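Local structure of malonyl CoA-ACP transacylase (Xanthomonas oryzae pv. oryzae, 3K89) at residues G105-H110 and A219-H224; Y63-L68 and H114-R119; E33-A38 and L68-V73; Q232-R237 and R246-E251; G132-V137 and V200-P205. The protein probably catalyses transfer of the malonyl group from malonyl-CoA to holo-acyl carrier protein, yielding malonyl-ACP and free CoA. All coordinates share one frame; numbering follows the deposited sequence.

How the contacts relate
Contacts 2 and 3 lie side by side, centres 11 Å apart: both use helix 61-81, share Leu68 and alternate along the chain. Contact 1, its centre about 14 Å from that of contact 2, sits at the start of helix 109-126, which contact 2 also uses; Leu107 and Leu221 of the first pack on Leu115 of the second. The loop closed by contact 1 encloses contact 5 (centres about 28 Å apart), which joins strand 132-138 to the loop holding His203. Contact 4 comes last in sequence and touches contact 1 through Trp223 with Arg246 and Leu249. Contacts 2 and 5 meet at Arg119 and His203, so helix 109-126 and the loop packed on strand 132-138 meet at the predicted active site.

Contact 1 (G105-H110 and A219-H224); sequences GVLSLH and AGLSWH
Leu221, Trp223 and His224, in the loop after helix 208-219, meet the turn between two helices: Gly105, with positive phi, ends helix 95-103 in a Schellman motif, and Ser108 N-caps helix 109-126, its OG bonded to Asp111 N. Leu221 makes a loose start, its CD1 4.3 Å from Leu107 CD2, while the same side chain also packs on Leu115. Ser222 contributes backbone instead. Its O accepts a bond of 2.8 Å from a water that in turn takes the N-H of Ser108 at 3.0 Å, bridging the segments where they diverge.

Trp223 carries most of the apolar contact. Its chi1 of -68° sets CG anti to the carbonyl carbon and lays the indole alongside Leu107, both side chains pointing the same way. Leu107 CD2 stands over the six-membered ring, 3.8 Å from its centroid and 11° off the normal, a CH-pi contact. Val106 CG1 approaches obliquely to 3.4 Å from Trp223 CE3, a close fit. Beyond the two segments the indole NE1 is bonded to Met218 O, and Arg246 forms a cation-pi pair with the ring; both would limit rotation of the ring.

At His224 the backbones join directly: its N donates to Val106 O at 2.8 Å, nearly straight at 158° and on a lone pair in the carbonyl plane. A CA-H...O contact returns the link, Val106 CA lying 3.4 Å from His224 O.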
# COMPACT_ATOMS: atom_id res chain seq x y z
N GLY A 105 -5.36 8.68 -12.98
CA GLY A 105 -4.80 9.46 -14.08
C GLY A 105 -3.93 10.64 -13.67
O GLY A 105 -3.60 11.50 -14.50
N VAL A 106 -3.54 10.68 -12.40
CA VAL A 106 -2.68 11.77 -11.90
C VAL A 106 -1.26 11.64 -12.44
O VAL A 106 -0.63 12.63 -12.81
CB VAL A 106 -2.67 11.77 -10.35
CG1 VAL A 106 -1.71 12.82 -9.78
CG2 VAL A 106 -4.07 12.07 -9.81
N LEU A 107 -0.74 10.41 -12.40
CA LEU A 107 0.56 10.07 -12.95
C LEU A 107 0.42 9.05 -14.07
O LEU A 107 -0.42 8.15 -13.98
CB LEU A 107 1.45 9.44 -11.87
CG LEU A 107 1.94 10.39 -10.76
CD1 LEU A 107 2.62 9.53 -9.70
CD2 LEU A 107 2.91 11.43 -11.30
N SER A 108 1.25 9.15 -15.10
CA SER A 108 1.35 8.05 -16.08
C SER A 108 1.88 6.79 -15.39
O SER A 108 2.55 6.87 -14.36
CB SER A 108 2.29 8.43 -17.23
OG SER A 108 3.63 8.53 -16.76
N LEU A 109 1.59 5.63 -15.98
CA LEU A 109 2.13 4.37 -15.43
C LEU A 109 3.66 4.37 -15.46
O LEU A 109 4.32 3.97 -14.49
CB LEU A 109 1.54 3.17 -16.17
CG LEU A 109 2.14 1.79 -15.82
CD1 LEU A 109 1.99 1.46 -14.33
CD2 LEU A 109 1.46 0.75 -16.72
N HIS A 110 4.23 4.87 -16.55
CA HIS A 110 5.69 4.99 -16.70
C HIS A 110 6.30 5.77 -15.52
O HIS A 110 7.24 5.31 -14.86
CB HIS A 110 6.01 5.72 -18.00
CG HIS A 110 7.47 5.86 -18.29
ND1 HIS A 110 8.26 6.84 -17.72
CD2 HIS A 110 8.29 5.13 -19.08
CE1 HIS A 110 9.50 6.72 -18.16
NE2 HIS A 110 9.55 5.68 -18.98
N ALA A 219 8.73 16.38 -7.95
CA ALA A 219 8.52 17.71 -8.52
C ALA A 219 9.01 17.85 -9.96
O ALA A 219 8.67 18.82 -10.64
CB ALA A 219 9.11 18.79 -7.61
N GLY A 220 9.79 16.87 -10.43
CA GLY A 220 10.26 16.81 -11.82
C GLY A 220 9.28 16.16 -12.78
O GLY A 220 9.47 16.17 -14.00
N LEU A 221 8.21 15.58 -12.22
CA LEU A 221 7.20 14.90 -13.03
C LEU A 221 5.98 15.75 -13.34
O LEU A 221 5.72 16.76 -12.68
CB LEU A 221 6.74 13.62 -12.31
CG LEU A 221 7.83 12.64 -11.86
CD1 LEU A 221 7.22 11.53 -10.99
CD2 LEU A 221 8.65 12.02 -13.01
N SER A 222 5.24 15.33 -14.36
CA SER A 222 3.96 15.90 -14.73
C SER A 222 2.85 15.29 -13.85
O SER A 222 2.72 14.07 -13.78
CB SER A 222 3.70 15.60 -16.21
OG SER A 222 2.45 16.12 -16.62
N TRP A 223 2.10 16.16 -13.19
CA TRP A 223 0.98 15.78 -12.32
C TRP A 223 -0.29 16.28 -12.96
O TRP A 223 -0.39 17.45 -13.37
CB TRP A 223 1.17 16.36 -10.90
CG TRP A 223 2.33 15.68 -10.22
CD1 TRP A 223 3.65 15.87 -10.49
CD2 TRP A 223 2.26 14.66 -9.21
NE1 TRP A 223 4.42 15.04 -9.70
CE2 TRP A 223 3.59 14.28 -8.93
CE3 TRP A 223 1.21 14.03 -8.53
CZ2 TRP A 223 3.91 13.30 -7.97
CZ3 TRP A 223 1.53 13.04 -7.58
CH2 TRP A 223 2.86 12.69 -7.31
N HIS A 224 -1.27 15.38 -13.09
CA HIS A 224 -2.55 15.69 -13.69
C HIS A 224 -3.67 15.70 -12.67
O HIS A 224 -3.56 15.08 -11.59
CB HIS A 224 -2.84 14.67 -14.79
CG HIS A 224 -1.73 14.53 -15.78
ND1 HIS A 224 -1.50 15.45 -16.78
CD2 HIS A 224 -0.76 13.59 -15.91
CE1 HIS A 224 -0.45 15.09 -17.48
NE2 HIS A 224 0.03 13.97 -16.97
O HOH W 1 3.04 11.61 -15.09

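Contact 2 (Y63-L68 and H114-R119); sequences YTQPAL and HLVRLR
Pro66 and Val116 form the tight centre of a near-antiparallel helix pair, with the axes of 63-68 and 114-119 only 7.7 Å apart at an angle of 156°. Helix 61-81 is kinked where Pro66 N has no bond to the preceding turn. Against that nitrogen rests Val116 CG2, at 3.5 Å; it occupies the crowded position between its own backbone N and carbonyl carbon, and so projects at the proline.

Deeper in, Gln65 reaches across to Arg119 roughly at a right angle. Arg119 NH1 donates to Gln65 OE1 at 2.8 Å; the oxygen lies in the guanidinium plane, yet the donor stands 61° out of the amide carbonyl plane, not on a lone pair. Gln65 NE2 is bonded to Thr61 OG1, fixing which way the amide faces.

The other flank is looser and partly exposed. Tyr63 and Arg117 run side by side, planes 30° apart, with Tyr63 CE1 over one guanidinium face and 3.7 Å from Arg117 NE. Arg117 has its strongest partner in Glu62, a salt bridge from NE, while NH1 bonds Ala42 O.

Arg119 NH2 is bonded to Ser94 OG and Gln252 OE1, so Gln65, bonded to NH1, is placed to act as a second-shell residue that orients the arginine beside the predicted nucleophile, consistent with the active-site arginine that receives the malonyl carboxylate in FabD enzymes.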
# COMPACT_ATOMS: atom_id res chain seq x y z
N TYR A 63 12.20 -3.00 -5.65
CA TYR A 63 11.58 -3.83 -6.69
C TYR A 63 10.13 -4.17 -6.40
O TYR A 63 9.31 -4.17 -7.31
CB TYR A 63 12.39 -5.11 -6.95
CG TYR A 63 13.83 -4.80 -7.31
CD1 TYR A 63 14.15 -4.20 -8.54
CD2 TYR A 63 14.86 -5.05 -6.41
CE1 TYR A 63 15.47 -3.87 -8.87
CE2 TYR A 63 16.20 -4.72 -6.74
CZ TYR A 63 16.47 -4.13 -7.97
OH TYR A 63 17.75 -3.80 -8.32
N THR A 64 9.82 -4.48 -5.14
CA THR A 64 8.44 -4.83 -4.80
C THR A 64 7.49 -3.72 -5.20
O THR A 64 6.39 -3.99 -5.69
CB THR A 64 8.25 -5.05 -3.29
OG1 THR A 64 9.39 -5.73 -2.77
CG2 THR A 64 7.00 -5.85 -3.01
N GLN A 65 7.91 -2.48 -4.96
CA GLN A 65 7.03 -1.32 -5.16
C GLN A 65 6.60 -1.16 -6.63
O GLN A 65 5.41 -1.16 -6.89
CB GLN A 65 7.65 -0.04 -4.59
CG GLN A 65 7.63 -0.04 -3.05
CD GLN A 65 8.06 1.28 -2.49
OE1 GLN A 65 7.64 2.35 -2.96
NE2 GLN A 65 8.90 1.23 -1.46
N PRO A 66 7.55 -1.07 -7.58
CA PRO A 66 7.06 -1.00 -8.98
C PRO A 66 6.34 -2.27 -9.45
O PRO A 66 5.43 -2.21 -10.28
CB PRO A 66 8.35 -0.77 -9.79
CG PRO A 66 9.49 -1.29 -8.89
CD PRO A 66 9.02 -0.96 -7.49
N ALA A 67 6.74 -3.42 -8.93
CA ALA A 67 6.05 -4.66 -9.26
C ALA A 67 4.57 -4.66 -8.81
O ALA A 67 3.69 -5.04 -9.58
CB ALA A 67 6.80 -5.85 -8.68
N LEU A 68 4.32 -4.20 -7.58
CA LEU A 68 2.97 -4.11 -7.06
C LEU A 68 2.18 -2.98 -7.70
O LEU A 68 0.96 -3.09 -7.84
CB LEU A 68 2.99 -3.90 -5.55
CG LEU A 68 3.30 -5.18 -4.78
CD1 LEU A 68 3.41 -4.80 -3.32
CD2 LEU A 68 2.21 -6.22 -5.01
N HIS A 114 8.56 4.52 -12.28
CA HIS A 114 9.87 5.14 -12.02
C HIS A 114 9.91 5.72 -10.60
O HIS A 114 10.88 5.50 -9.84
CB HIS A 114 10.14 6.23 -13.06
CG HIS A 114 11.36 7.05 -12.78
ND1 HIS A 114 12.63 6.51 -12.75
CD2 HIS A 114 11.50 8.37 -12.54
CE1 HIS A 114 13.50 7.46 -12.49
NE2 HIS A 114 12.84 8.61 -12.36
N LEU A 115 8.85 6.43 -10.24
CA LEU A 115 8.82 7.12 -8.97
C LEU A 115 8.90 6.17 -7.78
O LEU A 115 9.59 6.46 -6.81
CB LEU A 115 7.55 7.98 -8.88
CG LEU A 115 7.36 8.82 -7.60
CD1 LEU A 115 8.53 9.78 -7.38
CD2 LEU A 115 6.03 9.57 -7.65
N VAL A 116 8.19 5.05 -7.84
CA VAL A 116 8.20 4.13 -6.70
C VAL A 116 9.45 3.26 -6.65
O VAL A 116 9.83 2.81 -5.56
CB VAL A 116 6.89 3.32 -6.54
CG1 VAL A 116 5.69 4.28 -6.44
CG2 VAL A 116 6.73 2.31 -7.70
N ARG A 117 10.10 3.03 -7.79
CA ARG A 117 11.46 2.45 -7.74
C ARG A 117 12.37 3.40 -6.95
O ARG A 117 13.11 2.95 -6.05
CB ARG A 117 12.01 2.19 -9.15
CG ARG A 117 13.49 1.72 -9.16
CD ARG A 117 13.61 0.25 -9.45
NE ARG A 117 14.97 -0.26 -9.22
CZ ARG A 117 15.90 -0.42 -10.16
NH1 ARG A 117 15.66 -0.11 -11.43
NH2 ARG A 117 17.10 -0.91 -9.82
N LEU A 118 12.30 4.70 -7.25
CA LEU A 118 13.07 5.71 -6.50
C LEU A 118 12.65 5.74 -5.04
O LEU A 118 13.50 5.76 -4.15
CB LEU A 118 12.93 7.10 -7.11
CG LEU A 118 13.56 7.34 -8.48
CD1 LEU A 118 13.33 8.78 -8.89
CD2 LEU A 118 15.06 7.00 -8.49
N ARG A 119 11.34 5.70 -4.78
CA ARG A 119 10.84 5.70 -3.40
C ARG A 119 11.46 4.55 -2.59
O ARG A 119 11.99 4.77 -1.49
CB ARG A 119 9.29 5.61 -3.39
CG ARG A 119 8.64 5.64 -1.99
CD ARG A 119 7.12 5.71 -2.18
NE ARG A 119 6.36 5.70 -0.92
CZ ARG A 119 5.94 4.59 -0.29
NH1 ARG A 119 6.27 3.39 -0.76
NH2 ARG A 119 5.19 4.69 0.82

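Contact 3 (E33-A38 and L68-V73); sequences ETFAEA and LLAAGV
Ala70 packs against Phe35 and Ala38 in a buried helix-helix contact that joins helix 30-42 to helix 61-81, away from the predicted active site. The short segments run closer to antiparallel than to perpendicular, at 142°, and their axes come within 8.9 Å. The nearest alpha carbons, those of Phe35 and Ala70, mark the centre of the interface.

Three side chains of 33-38 do the work. Ala38 CB lies 3.5 Å from Ala70 CB, methyl against methyl, a close fit. Phe35 reaches round the same methyl from another direction: Ala70 CB stands over one ring face, offset toward the rim, 3.9 Å from the centroid and 16° off the normal, which makes a CH-pi contact. The far end of the ring continues along the helix, so that Phe35 CZ comes to 3.6 Å from Ala71 CA and 3.8 Å from Ala71 CB. Thr34 brings its methyl rather than its hydroxyl. Chi1 of -64° places CG2 anti to the backbone N, where it meets Val73 CG1 at 4.1 Å, the two side chains crossing at about a right angle, and also rests near Ala70 O.

Other helices add to the packing. Trp47 meets the Phe35 ring edge-to-face, and Leu109 of helix 109-126 touches both Thr34 and Ala38. Thr34 OG1 is bonded to Gln30 NE2 within its own helix.

With the polar end of Thr34 so occupied, the contact is carried by methyl groups and one aromatic face; cohesion here comes from close apolar fit between the helices, not from polar links between the segments.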
# COMPACT_ATOMS: atom_id res chain seq x y z
N GLU A 33 1.23 -6.63 -21.03
CA GLU A 33 1.46 -5.37 -21.72
C GLU A 33 1.62 -4.22 -20.71
O GLU A 33 2.51 -3.37 -20.86
CB GLU A 33 0.34 -5.07 -22.71
CG GLU A 33 0.34 -6.01 -23.90
CD GLU A 33 -0.92 -5.89 -24.75
OE1 GLU A 33 -1.82 -5.08 -24.41
OE2 GLU A 33 -1.01 -6.62 -25.76
N THR A 34 0.77 -4.23 -19.68
CA THR A 34 0.85 -3.24 -18.61
C THR A 34 2.16 -3.36 -17.84
O THR A 34 2.80 -2.34 -17.53
CB THR A 34 -0.37 -3.37 -17.68
OG1 THR A 34 -1.51 -3.05 -18.47
CG2 THR A 34 -0.30 -2.41 -16.51
N PHE A 35 2.57 -4.59 -17.53
CA PHE A 35 3.87 -4.79 -16.86
C PHE A 35 5.02 -4.29 -17.72
O PHE A 35 5.94 -3.68 -17.19
CB PHE A 35 4.10 -6.25 -16.49
CG PHE A 35 3.54 -6.63 -15.14
CD1 PHE A 35 2.19 -6.89 -14.99
CD2 PHE A 35 4.38 -6.76 -14.04
CE1 PHE A 35 1.65 -7.25 -13.73
CE2 PHE A 35 3.87 -7.12 -12.78
CZ PHE A 35 2.50 -7.38 -12.62
N ALA A 36 4.94 -4.50 -19.03
CA ALA A 36 6.00 -4.05 -19.93
C ALA A 36 6.12 -2.53 -19.90
O ALA A 36 7.21 -1.99 -19.85
CB ALA A 36 5.75 -4.57 -21.34
N GLU A 37 4.97 -1.85 -19.88
CA GLU A 37 4.92 -0.38 -19.82
C GLU A 37 5.52 0.13 -18.51
O GLU A 37 6.35 1.04 -18.49
CB GLU A 37 3.47 0.06 -19.98
CG GLU A 37 3.22 1.56 -19.98
CD GLU A 37 1.76 1.92 -20.19
OE1 GLU A 37 1.03 1.10 -20.80
OE2 GLU A 37 1.36 3.04 -19.77
N ALA A 38 5.13 -0.50 -17.41
CA ALA A 38 5.66 -0.16 -16.10
C ALA A 38 7.17 -0.41 -16.05
O ALA A 38 7.92 0.40 -15.49
CB ALA A 38 4.93 -0.96 -15.00
N LEU A 68 4.32 -4.20 -7.58
CA LEU A 68 2.97 -4.11 -7.06
C LEU A 68 2.18 -2.98 -7.70
O LEU A 68 0.96 -3.09 -7.84
CB LEU A 68 2.99 -3.90 -5.55
CG LEU A 68 3.30 -5.18 -4.78
CD1 LEU A 68 3.41 -4.80 -3.32
CD2 LEU A 68 2.21 -6.22 -5.01
N LEU A 69 2.86 -1.90 -8.06
CA LEU A 69 2.19 -0.83 -8.79
C LEU A 69 1.72 -1.31 -10.17
O LEU A 69 0.57 -1.07 -10.56
CB LEU A 69 3.09 0.40 -8.90
CG LEU A 69 2.35 1.62 -9.47
CD1 LEU A 69 2.61 2.93 -8.71
CD2 LEU A 69 2.68 1.77 -10.94
N ALA A 70 2.61 -1.98 -10.90
CA ALA A 70 2.25 -2.60 -12.18
C ALA A 70 1.08 -3.56 -12.00
O ALA A 70 0.13 -3.52 -12.76
CB ALA A 70 3.47 -3.30 -12.79
N ALA A 71 1.14 -4.39 -10.96
CA ALA A 71 0.11 -5.39 -10.72
C ALA A 71 -1.26 -4.75 -10.46
O ALA A 71 -2.25 -5.17 -11.04
CB ALA A 71 0.53 -6.27 -9.54
N GLY A 72 -1.29 -3.70 -9.65
CA GLY A 72 -2.57 -3.04 -9.36
C GLY A 72 -3.13 -2.33 -10.59
O GLY A 72 -4.34 -2.38 -10.85
N VAL A 73 -2.26 -1.64 -11.32
CA VAL A 73 -2.69 -0.98 -12.54
C VAL A 73 -3.14 -2.01 -13.59
O VAL A 73 -4.11 -1.74 -14.32
CB VAL A 73 -1.61 0.01 -13.07
CG1 VAL A 73 -2.04 0.62 -14.40
CG2 VAL A 73 -1.39 1.13 -12.04

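Contact 4 (Q232-R237 and R246-E251); sequences QNVDAR and RQALVE
Val234 faces Ala248 across a turn-to-helix contact, their alpha carbons 6.4 Å apart. The segment 232-237 is a tight reversal between two short antiparallel strands: Gln232 N bonds Arg237 O at 2.9 Å, and Ala236, with positive phi, pairs together with Arg237 opposite Gln232 as a G1 beta bulge. Helix 246-251 presents a carbonyl to it. One water takes the N-H of Val234 and donates to Ala248 O, each at 2.9 Å, a bridge between the backbones.

Around this bridge the side chains meet by van der Waals contact. Val234 divides its branches: CG1 rests 4.0 Å from Ala248 CB, whereas CG2, set anti to the backbone N by chi1 of 66°, reaches Glu251 CB at 3.8 Å. The Gln232 side chain lies over the Ala248 methyl, its CD 3.8 Å from Ala248 CB. The Glu251 carboxylate is tied back along its own helix, Gln247 NE2 donating to Glu251 OE2 at 2.9 Å and 165°.

Next to Val234, Asn233 bonds Ser94 N and Gly92 O of the strand-to-helix turn that carries the predicted nucleophile. On the helix, Leu249 packs on Tyr98 and Leu101 of helix 95-103, and Val250 on Ala211 and Met218 of helix 208-219.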
# COMPACT_ATOMS: atom_id res chain seq x y z
N GLN A 232 -6.10 9.78 0.99
CA GLN A 232 -4.66 9.57 1.25
C GLN A 232 -4.39 9.13 2.69
O GLN A 232 -5.13 9.47 3.61
CB GLN A 232 -3.89 10.81 0.84
CG GLN A 232 -3.87 10.95 -0.68
CD GLN A 232 -2.92 12.02 -1.19
OE1 GLN A 232 -1.69 11.78 -1.32
NE2 GLN A 232 -3.47 13.17 -1.53
N ASN A 233 -3.34 8.33 2.86
CA ASN A 233 -3.04 7.66 4.12
C ASN A 233 -2.67 8.56 5.28
O ASN A 233 -2.88 8.19 6.45
CB ASN A 233 -1.81 6.72 3.96
CG ASN A 233 -2.04 5.49 3.04
OD1 ASN A 233 -1.07 4.86 2.64
ND2 ASN A 233 -3.29 5.11 2.77
N VAL A 234 -2.03 9.70 5.00
CA VAL A 234 -1.44 10.46 6.11
C VAL A 234 -2.55 10.98 7.04
O VAL A 234 -2.37 11.07 8.25
CB VAL A 234 -0.51 11.59 5.62
CG1 VAL A 234 -1.27 12.69 4.84
CG2 VAL A 234 0.27 12.20 6.81
N ASP A 235 -3.70 11.32 6.45
CA ASP A 235 -4.78 11.92 7.23
C ASP A 235 -6.18 11.47 6.83
O ASP A 235 -7.18 12.07 7.28
CB ASP A 235 -4.66 13.45 7.15
CG ASP A 235 -4.79 13.99 5.74
OD1 ASP A 235 -4.84 15.23 5.59
OD2 ASP A 235 -4.86 13.19 4.78
N ALA A 236 -6.25 10.43 6.00
CA ALA A 236 -7.53 9.85 5.59
C ALA A 236 -8.43 10.90 4.95
O ALA A 236 -9.66 10.90 5.16
CB ALA A 236 -8.22 9.17 6.79
N ARG A 237 -7.82 11.76 4.15
CA ARG A 237 -8.52 12.80 3.41
C ARG A 237 -8.10 12.84 1.95
O ARG A 237 -6.99 12.44 1.58
CB ARG A 237 -8.23 14.20 3.99
CG ARG A 237 -8.69 14.46 5.41
CD ARG A 237 -8.46 15.96 5.72
NE ARG A 237 -8.76 16.31 7.11
CZ ARG A 237 -7.84 16.59 8.04
NH1 ARG A 237 -8.23 16.89 9.28
NH2 ARG A 237 -6.54 16.58 7.75
N ARG A 246 1.10 16.01 -3.50
CA ARG A 246 2.52 15.71 -3.28
C ARG A 246 2.96 15.89 -1.84
O ARG A 246 3.70 15.06 -1.33
CB ARG A 246 3.41 16.51 -4.23
CG ARG A 246 3.23 16.08 -5.69
CD ARG A 246 4.13 16.88 -6.59
NE ARG A 246 3.58 18.23 -6.81
CZ ARG A 246 4.23 19.36 -6.55
NH1 ARG A 246 5.47 19.35 -6.07
NH2 ARG A 246 3.63 20.52 -6.80
N GLN A 247 2.50 16.95 -1.18
CA GLN A 247 2.86 17.15 0.23
C GLN A 247 2.36 16.00 1.09
O GLN A 247 3.06 15.54 2.00
CB GLN A 247 2.34 18.50 0.76
CG GLN A 247 2.71 18.81 2.24
CD GLN A 247 4.20 18.79 2.54
OE1 GLN A 247 5.04 18.97 1.65
NE2 GLN A 247 4.55 18.56 3.80
N ALA A 248 1.15 15.51 0.80
CA ALA A 248 0.60 14.39 1.53
C ALA A 248 1.37 13.11 1.28
O ALA A 248 1.43 12.25 2.17
CB ALA A 248 -0.89 14.18 1.20
N LEU A 249 1.98 12.97 0.09
CA LEU A 249 2.86 11.84 -0.20
C LEU A 249 4.22 11.95 0.50
O LEU A 249 4.78 10.94 0.94
CB LEU A 249 3.10 11.67 -1.71
CG LEU A 249 1.86 11.26 -2.50
CD1 LEU A 249 2.11 11.48 -3.98
CD2 LEU A 249 1.48 9.77 -2.24
N VAL A 250 4.73 13.17 0.62
CA VAL A 250 5.97 13.38 1.37
C VAL A 250 5.73 13.01 2.85
O VAL A 250 6.47 12.20 3.44
CB VAL A 250 6.47 14.84 1.24
CG1 VAL A 250 7.60 15.12 2.27
CG2 VAL A 250 6.98 15.08 -0.18
N GLU A 251 4.69 13.59 3.44
CA GLU A 251 4.32 13.30 4.82
C GLU A 251 3.99 11.84 5.03
O GLU A 251 4.33 11.29 6.09
CB GLU A 251 3.14 14.16 5.25
CG GLU A 251 3.48 15.63 5.30
CD GLU A 251 2.23 16.48 5.52
OE1 GLU A 251 1.11 15.93 5.61
OE2 GLU A 251 2.37 17.71 5.58
O HOH W 2 -0.75 10.32 2.43

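Contact 5 (G132-V137 and V200-P205); sequences GAMAAV and VPSHTP
Met134 spans from strand 132-138 to the backbone of Val200, Pro201 and Ser202, in the loop that precedes helix 208-219. Its CB points toward that loop, and chi1 of -52° sets CG anti to the carbonyl carbon. CG then comes to 3.5 Å from Val200 O. Bends at chi2 (-82°) and chi3 (-78°) curl the rest of the chain along the loop: SD settles 3.5 Å from Pro201 CA, and the terminal CE reaches Ser202 O at 3.4 Å, with Ser202 OG at 3.7 Å. Each successive atom thus meets the next residue of the loop. Away from these segments the same side chain packs on Val198 and on Ala161 of strand 158-165.

Two residues earlier the strand contributes bare backbone. Gly132, without a side chain, lets the proline ring come close, its CA 3.9 Å from Pro201 CG.

The loop holds its own shape. Pro201 is the centre of an inverse gamma turn, closed by a weak bond from Ser202 N to Val200 O, and its carbonyl is tied to Thr204, whose OG1 donates to Pro201 O at 2.8 Å. Between them His203, at positive phi and itself predicted to be catalytic, turns its ring toward Ser94: NE2 is bonded to Ser94 OG, and ND1 to Gln252 O.

The strand therefore offers a bent thioether chain and a bare glycine to carbonyl oxygens and a proline ring, an interface of van der Waals fit; the polar bonds that shape the loop lie within it, whereas those of the His203 ring go to Ser94 and Gln252.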
# COMPACT_ATOMS: atom_id res chain seq x y z
N GLY A 132 16.90 -1.16 10.65
CA GLY A 132 15.48 -1.00 10.92
C GLY A 132 14.73 -2.30 11.15
O GLY A 132 15.24 -3.39 10.86
N ALA A 133 13.52 -2.18 11.68
CA ALA A 133 12.64 -3.32 11.86
C ALA A 133 11.21 -2.85 11.89
O ALA A 133 10.94 -1.68 12.18
CB ALA A 133 12.99 -4.12 13.17
N MET A 134 10.31 -3.77 11.55
CA MET A 134 8.87 -3.59 11.72
C MET A 134 8.28 -4.81 12.38
O MET A 134 8.77 -5.91 12.18
CB MET A 134 8.19 -3.40 10.37
CG MET A 134 8.82 -2.31 9.53
SD MET A 134 8.23 -0.68 9.98
CE MET A 134 6.59 -0.52 9.23
N ALA A 135 7.21 -4.62 13.16
CA ALA A 135 6.53 -5.73 13.81
C ALA A 135 5.02 -5.53 13.84
O ALA A 135 4.53 -4.44 14.11
CB ALA A 135 7.07 -5.94 15.25
N ALA A 136 4.29 -6.60 13.58
CA ALA A 136 2.84 -6.54 13.70
C ALA A 136 2.45 -6.94 15.12
O ALA A 136 3.00 -7.91 15.67
CB ALA A 136 2.18 -7.45 12.68
N VAL A 137 1.53 -6.17 15.70
CA VAL A 137 1.03 -6.46 17.04
C VAL A 137 -0.47 -6.69 16.86
O VAL A 137 -1.20 -5.81 16.38
CB VAL A 137 1.29 -5.30 18.02
CG1 VAL A 137 0.79 -5.65 19.43
CG2 VAL A 137 2.77 -4.96 18.06
N VAL A 200 12.93 -2.44 6.06
CA VAL A 200 12.76 -1.01 5.93
C VAL A 200 11.69 -0.52 6.90
O VAL A 200 10.55 -0.97 6.80
CB VAL A 200 12.35 -0.64 4.50
CG1 VAL A 200 12.14 0.86 4.39
CG2 VAL A 200 13.43 -1.11 3.51
N PRO A 201 12.06 0.40 7.81
CA PRO A 201 11.11 0.95 8.78
C PRO A 201 10.34 2.12 8.16
O PRO A 201 10.53 3.29 8.51
CB PRO A 201 12.01 1.42 9.92
CG PRO A 201 13.27 1.80 9.27
CD PRO A 201 13.43 0.91 8.05
N SER A 202 9.46 1.78 7.21
CA SER A 202 8.60 2.78 6.60
C SER A 202 7.66 3.41 7.62
O SER A 202 7.33 2.79 8.65
CB SER A 202 7.78 2.18 5.45
OG SER A 202 7.06 1.04 5.88
N HIS A 203 7.22 4.63 7.32
CA HIS A 203 6.20 5.32 8.14
C HIS A 203 6.68 5.55 9.56
O HIS A 203 5.90 5.55 10.51
CB HIS A 203 4.86 4.57 8.04
CG HIS A 203 4.47 4.32 6.63
ND1 HIS A 203 4.14 5.36 5.78
CD2 HIS A 203 4.43 3.19 5.88
CE1 HIS A 203 3.90 4.87 4.57
NE2 HIS A 203 4.08 3.57 4.61
N THR A 204 7.99 5.79 9.67
CA THR A 204 8.61 6.19 10.93
C THR A 204 9.54 7.39 10.68
O THR A 204 9.92 7.67 9.54
CB THR A 204 9.50 5.07 11.50
OG1 THR A 204 10.73 5.00 10.76
CG2 THR A 204 8.79 3.73 11.47
N PRO A 205 9.93 8.10 11.75
CA PRO A 205 10.87 9.22 11.61
C PRO A 205 12.18 8.90 10.87
O PRO A 205 12.84 9.82 10.38
CB PRO A 205 11.16 9.61 13.07
CG PRO A 205 9.86 9.33 13.76
CD PRO A 205 9.30 8.09 13.09